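Local coordinates for protein Cry23AA1 (PDB 4RHZ) that forms a binary complex with Cry37Aa1, binds a zinc ion and probably acts as a pore-forming insecticidal toxin of the aerolysin type, at residues R226-T232 and T247-S253. Numbering follows the deposited sequence.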
# COMPACT_ATOMS: atom_id res chain seq x y z
N ARG A 226 10.89 1.99 -4.19
CA ARG A 226 12.15 1.84 -4.92
C ARG A 226 12.02 2.31 -6.35
O ARG A 226 10.88 2.41 -6.88
CB ARG A 226 12.69 0.44 -4.89
CG ARG A 226 11.66 -0.59 -5.09
CD ARG A 226 12.22 -1.62 -5.91
NE ARG A 226 12.37 -2.86 -5.23
CZ ARG A 226 13.42 -3.69 -5.39
NH1 ARG A 226 14.45 -3.37 -6.20
NH2 ARG A 226 13.44 -4.84 -4.72
N SER A 227 13.17 2.68 -6.91
CA SER A 227 13.30 3.17 -8.28
C SER A 227 14.02 2.05 -9.06
O SER A 227 14.81 1.27 -8.49
CB SER A 227 14.06 4.50 -8.34
OG SER A 227 15.42 4.31 -7.88
N ILE A 228 13.67 1.92 -10.33
CA ILE A 228 14.27 0.96 -11.21
C ILE A 228 14.54 1.71 -12.56
O ILE A 228 13.75 2.61 -12.97
CB ILE A 228 13.31 -0.20 -11.44
CG1 ILE A 228 13.20 -1.05 -10.19
CG2 ILE A 228 13.80 -1.13 -12.58
CD1 ILE A 228 12.02 -2.03 -10.23
N ILE A 229 15.66 1.40 -13.22
CA ILE A 229 15.93 1.90 -14.59
C ILE A 229 15.74 0.74 -15.52
O ILE A 229 16.42 -0.28 -15.40
CB ILE A 229 17.32 2.47 -14.71
CG1 ILE A 229 17.38 3.78 -13.88
CG2 ILE A 229 17.63 2.76 -16.17
CD1 ILE A 229 18.75 4.30 -13.64
N GLN A 230 14.78 0.85 -16.41
CA GLN A 230 14.44 -0.29 -17.20
C GLN A 230 14.96 -0.01 -18.62
O GLN A 230 14.55 0.97 -19.27
CB GLN A 230 12.89 -0.44 -17.20
CG GLN A 230 12.32 -1.36 -18.23
CD GLN A 230 10.82 -1.18 -18.42
OE1 GLN A 230 10.04 -1.54 -17.52
NE2 GLN A 230 10.40 -0.72 -19.62
N VAL A 231 15.84 -0.88 -19.11
CA VAL A 231 16.55 -0.56 -20.39
C VAL A 231 16.20 -1.53 -21.46
O VAL A 231 16.41 -2.77 -21.33
CB VAL A 231 18.07 -0.53 -20.20
CG1 VAL A 231 18.79 -0.18 -21.57
CG2 VAL A 231 18.47 0.54 -19.13
N THR A 232 15.66 -0.98 -22.55
CA THR A 232 15.41 -1.76 -23.77
C THR A 232 16.36 -1.41 -24.95
O THR A 232 16.43 -0.24 -25.36
CB THR A 232 13.92 -1.58 -24.25
OG1 THR A 232 13.04 -2.03 -23.17
CG2 THR A 232 13.65 -2.45 -25.40
N THR A 247 15.31 -6.43 -23.16
CA THR A 247 15.02 -5.56 -22.03
C THR A 247 15.67 -6.07 -20.74
O THR A 247 15.47 -7.21 -20.39
CB THR A 247 13.52 -5.42 -21.82
OG1 THR A 247 12.91 -4.77 -22.96
CG2 THR A 247 13.23 -4.60 -20.50
N TYR A 248 16.45 -5.23 -20.06
CA TYR A 248 17.01 -5.64 -18.74
C TYR A 248 16.78 -4.51 -17.71
O TYR A 248 16.50 -3.37 -18.09
CB TYR A 248 18.52 -6.01 -18.82
CG TYR A 248 19.39 -4.89 -19.39
CD1 TYR A 248 20.11 -4.04 -18.55
CD2 TYR A 248 19.49 -4.70 -20.77
CE1 TYR A 248 20.88 -3.00 -19.07
CE2 TYR A 248 20.29 -3.66 -21.32
CZ TYR A 248 20.99 -2.83 -20.47
OH TYR A 248 21.73 -1.78 -21.00
N LEU A 249 16.86 -4.82 -16.42
CA LEU A 249 16.49 -3.82 -15.38
C LEU A 249 17.63 -3.60 -14.45
O LEU A 249 18.25 -4.55 -14.00
CB LEU A 249 15.32 -4.32 -14.58
CG LEU A 249 14.05 -4.69 -15.37
CD1 LEU A 249 13.12 -5.49 -14.46
CD2 LEU A 249 13.39 -3.53 -15.93
N ILE A 250 17.92 -2.34 -14.18
CA ILE A 250 18.99 -1.98 -13.29
C ILE A 250 18.36 -1.34 -12.00
O ILE A 250 17.60 -0.37 -12.10
CB ILE A 250 19.88 -0.92 -13.98
CG1 ILE A 250 20.55 -1.49 -15.24
CG2 ILE A 250 20.94 -0.33 -12.98
CD1 ILE A 250 20.99 -0.35 -16.15
N ASN A 251 18.61 -1.92 -10.83
CA ASN A 251 18.20 -1.27 -9.58
C ASN A 251 18.74 0.12 -9.43
O ASN A 251 19.94 0.34 -9.64
CB ASN A 251 18.63 -2.10 -8.42
CG ASN A 251 17.91 -3.36 -8.41
OD1 ASN A 251 16.69 -3.41 -8.74
ND2 ASN A 251 18.60 -4.42 -8.06
N GLY A 252 17.82 1.05 -9.15
CA GLY A 252 18.15 2.43 -8.88
C GLY A 252 18.38 2.56 -7.39
O GLY A 252 19.43 2.17 -6.93
N SER A 253 17.37 3.00 -6.63
CA SER A 253 17.48 3.25 -5.18
C SER A 253 16.36 2.59 -4.37
O SER A 253 15.27 2.35 -4.89
CB SER A 253 17.38 4.75 -4.88
OG SER A 253 18.30 5.54 -5.58
O HOH W 1 15.33 -0.85 -6.92
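Ile229 with Ile250 and Val231 with Tyr248 are the hydrogen-bonded pairs of an antiparallel beta ladder, the two arms of the hairpin 211-235/246-254 in the elongated beta body of the toxin. Ile229 and Ile250 exchange nearly straight bonds (Ile250 N to Ile229 O 2.8 Å, 179°); Val231 and Tyr248 are joined by a second such pair, less straight from Tyr248 N to Val231 O (158°). Tyr248 has CG wedged between its backbone N and carbonyl carbon (chi1 56°), which turns the ring back alongside Val231: Val231 CB sits over one ring face, 3.9 Å from the centroid, in a CH-pi contact, while Val231 CG1 reaches Tyr248 CZ at 3.6 Å. On this side of the sheet, shared with Ile229, Val231 CG2 also meets Ile250 CD1 diagonally. The opposite side of the sheet carries Gln230, whose CG lies alongside Leu249 CD2, and a hydroxyl pair, Thr232 OG1 to Thr247 OG1 at 2.8 Å; Tyr30 of the Cry37Aa1 chain also bonds Thr247 OG1, and the Gln230 amide bonds the backbone of that chain. At the far end the register slips. Ser227 N binds Ser253 O, Gly252 N returns to Ser227 O from above the carbonyl plane, and Ser253 N turns to Ser227 OG (2.7 Å). Asp136 accepts from both serines, one carboxylate oxygen each. A water links Arg226 NH1 to Ser227 O. Gly252 and Ser253 facing the single residue Ser227 make a beta bulge, interrupting the regular pairing of a long antiparallel hairpin in an aerolysin-family fold.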